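Local coordinates for ferrous iron uptake transporter protein B (Streptococcus thermophilus, PDB 3TAH), which probably drives GTP-powered uptake of ferrous iron across the cell membrane, and is represented by its cytosolic GTP-binding domain with the attached helical domain, at residues Y75-R80 with R199-K204; K204-D209 with R231-I236. The protein carries 1 engineered substitution. All coordinates share one frame; numbering follows the deposited sequence. Where two conformers were deposited one is given.

Interaction 1 of 2, residues Y75-R80 with R199-K204; sequences YLLSQR and RFYAIK
The ring of Phe-200 is sandwiched: Leu-77 CD1 lies over the centre of one face, 4.0 Å above the ring plane, while Lys-204 CG, one turn further along the same helix, sits on the opposite face, displaced toward the rim. The Leu-77 side is a CH-pi contact, with the methyl 11° off the ring normal. Here helix 67-77 of the P-loop GTPase fold meets helix 198-206 of the FeoB helical domain, and at this point the two parts touch through one leucine and two aromatic rings. Phe-200 holds CG anti to its backbone N (chi1 177°), which carries the ring out from its helix into the path of the leucine; the two side chains cross at nearly a right angle. The second methyl of Leu-77 touches both rings, with CD2 3.4 Å from Phe-200 CE2, 3.6 Å from Tyr-201 CZ and, closest of all, 3.3 Å from Tyr-201 OH. Toward the tyrosine it approaches obliquely, and the two side chains come from opposite directions. Leu-77 was modelled in two conformers; the positions of both methyls, and so all these contacts, are those of one of them and say little about strain. Just after Leu-77, Tyr-75 O accepts from both Ser-78 N and Ser-78 OG, the hydroxyl bond being 2.7 Å, and Gln-79 follows with positive phi. A polar link complements the apolar one, since a water lies 2.6 Å from Tyr-201 OH and donates a weak, 3.4 Å bond to Leu-77 O.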
loop_
_atom_site.group_PDB
_atom_site.type_symbol
_atom_site.label_atom_id
_atom_site.label_comp_id
_atom_site.label_asym_id
_atom_site.label_seq_id
_atom_site.Cartn_x
_atom_site.Cartn_y
_atom_site.Cartn_z
ATOM N N TYR A 75 3.407 7.962 -8.076
ATOM C CA TYR A 75 2.015 8.349 -8.140
ATOM C C TYR A 75 1.402 8.440 -6.745
ATOM O O TYR A 75 0.763 9.440 -6.401
ATOM C CB TYR A 75 1.214 7.376 -8.983
ATOM C CG TYR A 75 -0.235 7.739 -8.959
ATOM C CD1 TYR A 75 -0.709 8.812 -9.710
ATOM C CD2 TYR A 75 -1.137 7.032 -8.169
ATOM C CE1 TYR A 75 -2.053 9.163 -9.681
ATOM C CE2 TYR A 75 -2.463 7.372 -8.138
ATOM C CZ TYR A 75 -2.920 8.433 -8.894
ATOM O OH TYR A 75 -4.254 8.763 -8.852
ATOM N N LEU A 76 1.596 7.405 -5.933
ATOM C CA LEU A 76 1.012 7.415 -4.582
ATOM C C LEU A 76 1.578 8.499 -3.658
ATOM O O LEU A 76 0.842 9.035 -2.834
ATOM C CB LEU A 76 1.121 6.033 -3.930
ATOM C CG LEU A 76 0.302 4.954 -4.645
ATOM C CD1 LEU A 76 0.587 3.603 -4.019
ATOM C CD2 LEU A 76 -1.227 5.280 -4.609
ATOM N N LEU A 77 2.870 8.799 -3.791
ATOM C CA LEU A 77 3.505 9.869 -3.013
ATOM C C LEU A 77 3.186 11.274 -3.541
ATOM O O LEU A 77 3.441 12.250 -2.849
ATOM C CB LEU A 77 5.019 9.670 -2.947
ATOM C CG LEU A 77 5.497 8.843 -1.753
ATOM C CD1 LEU A 77 4.635 7.602 -1.557
ATOM C CD2 LEU A 77 6.974 8.481 -1.889
ATOM N N SER A 78 2.628 11.383 -4.746
ATOM C CA SER A 78 2.268 12.692 -5.339
ATOM C C SER A 78 1.021 13.306 -4.693
ATOM O O SER A 78 0.690 14.463 -4.957
ATOM C CB SER A 78 2.031 12.572 -6.852
ATOM O OG SER A 78 0.764 11.997 -7.166
ATOM N N GLN A 79 0.316 12.526 -3.876
ATOM C CA GLN A 79 -0.896 12.958 -3.208
ATOM C C GLN A 79 -2.017 13.362 -4.205
ATOM O O GLN A 79 -2.832 14.220 -3.890
ATOM C CB GLN A 79 -0.597 14.080 -2.190
ATOM C CG GLN A 79 0.658 13.832 -1.315
ATOM C CD GLN A 79 0.732 14.743 -0.093
ATOM O OE1 GLN A 79 1.681 15.533 0.066
ATOM N NE2 GLN A 79 -0.275 14.646 0.771
ATOM N N ARG A 80 -2.051 12.743 -5.388
ATOM C CA ARG A 80 -3.130 12.944 -6.364
ATOM C C ARG A 80 -4.283 11.958 -6.135
ATOM O O ARG A 80 -5.417 12.241 -6.512
ATOM C CB ARG A 80 -2.629 12.787 -7.800
ATOM N N ARG A 199 6.083 8.698 7.598
ATOM C CA ARG A 199 6.436 7.334 8.001
ATOM C C ARG A 199 6.968 6.495 6.829
ATOM O O ARG A 199 7.922 5.729 7.009
ATOM C CB ARG A 199 5.245 6.654 8.674
ATOM C CG ARG A 199 5.587 5.349 9.328
ATOM C CD ARG A 199 4.418 4.849 10.165
ATOM N NE ARG A 199 4.694 3.500 10.620
ATOM C CZ ARG A 199 5.382 3.165 11.710
ATOM N NH1 ARG A 199 5.894 4.072 12.539
ATOM N NH2 ARG A 199 5.564 1.877 11.981
ATOM N N PHE A 200 6.361 6.652 5.647
ATOM C CA PHE A 200 6.839 5.988 4.435
ATOM C C PHE A 200 8.294 6.359 4.178
ATOM O O PHE A 200 9.130 5.497 3.915
ATOM C CB PHE A 200 6.008 6.380 3.202
ATOM C CG PHE A 200 6.513 5.771 1.935
ATOM C CD1 PHE A 200 6.024 4.552 1.505
ATOM C CD2 PHE A 200 7.476 6.414 1.166
ATOM C CE1 PHE A 200 6.498 3.972 0.345
ATOM C CE2 PHE A 200 7.944 5.825 -0.002
ATOM C CZ PHE A 200 7.449 4.612 -0.401
ATOM N N TYR A 201 8.581 7.657 4.237
ATOM C CA TYR A 201 9.934 8.140 3.998
ATOM C C TYR A 201 10.893 7.699 5.100
ATOM O O TYR A 201 12.026 7.331 4.809
ATOM C CB TYR A 201 9.951 9.658 3.869
ATOM C CG TYR A 201 9.392 10.145 2.568
ATOM C CD1 TYR A 201 10.098 9.960 1.380
ATOM C CD2 TYR A 201 8.179 10.803 2.510
ATOM C CE1 TYR A 201 9.594 10.406 0.172
ATOM C CE2 TYR A 201 7.673 11.253 1.309
ATOM C CZ TYR A 201 8.387 11.056 0.148
ATOM O OH TYR A 201 7.877 11.495 -1.052
ATOM N N ALA A 202 10.444 7.730 6.354
ATOM C CA ALA A 202 11.305 7.329 7.463
ATOM C C ALA A 202 11.732 5.854 7.326
ATOM O O ALA A 202 12.895 5.515 7.531
ATOM C CB ALA A 202 10.628 7.585 8.804
ATOM N N ILE A 203 10.792 4.985 6.977
ATOM C CA ILE A 203 11.082 3.560 6.816
ATOM C C ILE A 203 12.006 3.338 5.623
ATOM O O ILE A 203 12.944 2.544 5.706
ATOM C CB ILE A 203 9.801 2.715 6.675
ATOM C CG1 ILE A 203 9.030 2.731 7.988
ATOM C CG2 ILE A 203 10.159 1.245 6.320
ATOM C CD1 ILE A 203 7.623 2.231 7.887
ATOM N N LYS A 204 11.738 4.028 4.515
ATOM C CA LYS A 204 12.616 3.952 3.343
ATOM C C LYS A 204 14.044 4.393 3.634
ATOM O O LYS A 204 14.996 3.782 3.161
ATOM C CB LYS A 204 12.045 4.777 2.192
ATOM C CG LYS A 204 10.839 4.129 1.549
ATOM C CD LYS A 204 11.254 3.117 0.519
ATOM C CE LYS A 204 10.127 2.179 0.127
ATOM N NZ LYS A 204 9.813 1.233 1.232
HETATM O O HOH W 1 6.149 13.408 -1.140
#

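Interaction 2 of 2, residues K204-D209 with R231-I236; sequences KLFEQD and RITEEI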
loop_
_atom_site.group_PDB
_atom_site.type_symbol
_atom_site.label_atom_id
_atom_site.label_comp_id
_atom_site.label_asym_id
_atom_site.label_seq_id
_atom_site.Cartn_x
_atom_site.Cartn_y
_atom_site.Cartn_z
ATOM N N LYS A 204 11.738 4.028 4.515
ATOM C CA LYS A 204 12.616 3.952 3.343
ATOM C C LYS A 204 14.044 4.393 3.634
ATOM O O LYS A 204 14.996 3.782 3.161
ATOM C CB LYS A 204 12.045 4.777 2.192
ATOM C CG LYS A 204 10.839 4.129 1.549
ATOM C CD LYS A 204 11.254 3.117 0.519
ATOM C CE LYS A 204 10.127 2.179 0.127
ATOM N NZ LYS A 204 9.813 1.233 1.232
ATOM N N LEU A 205 14.195 5.459 4.411
ATOM C CA LEU A 205 15.519 5.920 4.796
ATOM C C LEU A 205 16.228 4.900 5.672
ATOM O O LEU A 205 17.437 4.666 5.507
ATOM C CB LEU A 205 15.440 7.259 5.525
ATOM C CG LEU A 205 15.157 8.420 4.564
ATOM C CD1 LEU A 205 14.692 9.638 5.341
ATOM C CD2 LEU A 205 16.387 8.717 3.711
ATOM N N PHE A 206 15.472 4.296 6.587
ATOM C CA PHE A 206 16.031 3.297 7.482
ATOM C C PHE A 206 16.610 2.128 6.682
ATOM O O PHE A 206 17.725 1.662 6.962
ATOM C CB PHE A 206 14.994 2.782 8.480
ATOM C CG PHE A 206 15.532 1.717 9.401
ATOM C CD1 PHE A 206 16.249 2.064 10.543
ATOM C CD2 PHE A 206 15.341 0.369 9.123
ATOM C CE1 PHE A 206 16.757 1.075 11.398
ATOM C CE2 PHE A 206 15.849 -0.631 9.970
ATOM C CZ PHE A 206 16.554 -0.283 11.108
ATOM N N GLU A 207 15.865 1.681 5.676
ATOM C CA GLU A 207 16.297 0.556 4.838
ATOM C C GLU A 207 17.232 0.956 3.672
ATOM O O GLU A 207 17.535 0.136 2.792
ATOM C CB GLU A 207 15.074 -0.221 4.345
ATOM C CG GLU A 207 14.304 0.477 3.264
ATOM C CD GLU A 207 12.897 -0.065 3.037
ATOM O OE1 GLU A 207 12.248 0.476 2.123
ATOM O OE2 GLU A 207 12.450 -1.005 3.726
ATOM N N GLN A 208 17.683 2.205 3.683
ATOM C CA GLN A 208 18.608 2.776 2.699
ATOM C C GLN A 208 18.139 2.669 1.252
ATOM O O GLN A 208 18.909 2.342 0.347
ATOM C CB GLN A 208 19.988 2.179 2.885
ATOM C CG GLN A 208 20.570 2.611 4.213
ATOM C CD GLN A 208 21.406 1.552 4.807
ATOM O OE1 GLN A 208 22.626 1.602 4.728
ATOM N NE2 GLN A 208 20.756 0.565 5.410
ATOM N N ASP A 209 16.862 2.975 1.061
ATOM C CA ASP A 209 16.273 3.061 -0.253
ATOM C C ASP A 209 16.995 4.111 -1.096
ATOM O O ASP A 209 17.009 5.291 -0.762
ATOM C CB ASP A 209 14.797 3.417 -0.134
ATOM C CG ASP A 209 14.092 3.351 -1.461
ATOM O OD1 ASP A 209 13.610 2.253 -1.818
ATOM O OD2 ASP A 209 14.024 4.399 -2.142
ATOM N N ARG A 231 22.829 2.289 12.367
ATOM C CA ARG A 231 23.944 1.496 12.865
ATOM C C ARG A 231 23.577 0.818 14.177
ATOM O O ARG A 231 23.709 -0.407 14.292
ATOM C CB ARG A 231 25.211 2.342 13.035
ATOM C CG ARG A 231 26.463 1.539 13.413
ATOM C CD ARG A 231 27.674 2.432 13.694
ATOM N NE ARG A 231 27.438 3.369 14.802
ATOM C CZ ARG A 231 27.215 4.681 14.695
ATOM N NH1 ARG A 231 27.185 5.305 13.513
ATOM N NH2 ARG A 231 27.017 5.395 15.798
ATOM N N ILE A 232 23.098 1.600 15.140
ATOM C CA ILE A 232 22.790 1.060 16.464
ATOM C C ILE A 232 21.613 0.086 16.376
ATOM O O ILE A 232 21.602 -0.925 17.078
ATOM C CB ILE A 232 22.565 2.176 17.563
ATOM C CG1 ILE A 232 22.377 1.558 18.957
ATOM C CG2 ILE A 232 21.404 3.140 17.199
ATOM C CD1 ILE A 232 23.559 0.665 19.440
ATOM N N THR A 233 20.634 0.374 15.511
ATOM C CA THR A 233 19.472 -0.517 15.360
ATOM C C THR A 233 19.880 -1.867 14.757
ATOM O O THR A 233 19.440 -2.917 15.239
ATOM C CB THR A 233 18.336 0.169 14.584
ATOM O OG1 THR A 233 18.020 1.387 15.258
ATOM C CG2 THR A 233 17.092 -0.713 14.531
ATOM N N GLU A 234 20.746 -1.846 13.748
ATOM C CA GLU A 234 21.294 -3.075 13.176
ATOM C C GLU A 234 22.061 -3.879 14.228
ATOM O O GLU A 234 21.980 -5.102 14.250
ATOM C CB GLU A 234 22.229 -2.782 12.008
ATOM C CG GLU A 234 21.494 -2.368 10.720
ATOM C CD GLU A 234 22.428 -2.114 9.568
ATOM O OE1 GLU A 234 23.572 -1.668 9.820
ATOM O OE2 GLU A 234 22.015 -2.345 8.411
ATOM N N GLU A 235 22.799 -3.185 15.083
ATOM C CA GLU A 235 23.574 -3.841 16.141
ATOM C C GLU A 235 22.692 -4.580 17.126
ATOM O O GLU A 235 23.011 -5.710 17.506
ATOM C CB GLU A 235 24.470 -2.829 16.865
ATOM C CG GLU A 235 25.618 -2.381 15.995
ATOM C CD GLU A 235 26.501 -1.298 16.623
ATOM O OE1 GLU A 235 26.316 -0.972 17.816
ATOM O OE2 GLU A 235 27.386 -0.788 15.899
ATOM N N ILE A 236 21.581 -3.959 17.526
ATOM C CA ILE A 236 20.691 -4.578 18.515
ATOM C C ILE A 236 19.825 -5.684 17.912
ATOM O O ILE A 236 19.423 -6.584 18.637
ATOM C CB ILE A 236 19.858 -3.542 19.341
ATOM C CG1 ILE A 236 18.757 -2.848 18.531
ATOM C CG2 ILE A 236 20.812 -2.512 19.989
ATOM C CD1 ILE A 236 17.953 -1.801 19.365
#
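The segment that sends Phe-206 against Thr-233 has its shortest polar bond well away from that contact, Lys-204 NZ to Glu-207 OE1, a 2.7 Å salt bridge. The ammonium group reaches the syn side of the carboxylate, 18° out of its plane, and so ties the last turn of helix 198-206 to the residue that first departs from it. The contact with helix 220-237 is itself apolar. Phe-206 presents a ring edge, and Thr-233 CG2 lies near the ring plane, 3.5 Å from Phe-206 CZ; Thr-233 CB is also in plane, 3.7 Å from Phe-206 CE1. With CG2 anti to the backbone N (chi1 of OG1 -56°), the threonine offers its methyl to the ring, while OG1 is hydrogen-bonded to Ile-229 O within its own helix. Around the ring, Leu-178 and Ile-185 of helix 176-189 and Val-245 of helix 241-259 add further apolar neighbours. Gln-208 NE2 and Glu-234 OE2 approach only to 4.4 Å, too far for a bond, and Glu-234 OE2 instead accepts from Ala-241 N. Just after Phe-206 the helix is closed by paired backbone bonds, Asp-209 N to Lys-204 O at 2.9 Å and Gln-208 N to Leu-205 O at 3.1 Å. With Gln-208 at positive phi as the C-prime residue, this is a Schellman motif ending helix 198-206 of the FeoB cytosolic helical domain.

In the fold
From the N terminus, the chain first lays down the P-loop and the first four strands of the GTPase sheet, then helix 67-77, which supplies the early half of interaction 1. That contact closes a loop of 118 residues, which takes in the later sheet strands and the first helix of the helical domain, before helix 198-206 returns to meet it. Interaction 2 then opens from the far end of that same helix and closes a much shorter, largely helical loop on helix 220-237. The two run in series, neither nested nor crossed, and share Lys-204. One reaches between domains, the other within the helical domain; Asp-209 N-caps helix 210-215 and pairs with Arg-73 on helix 67-77.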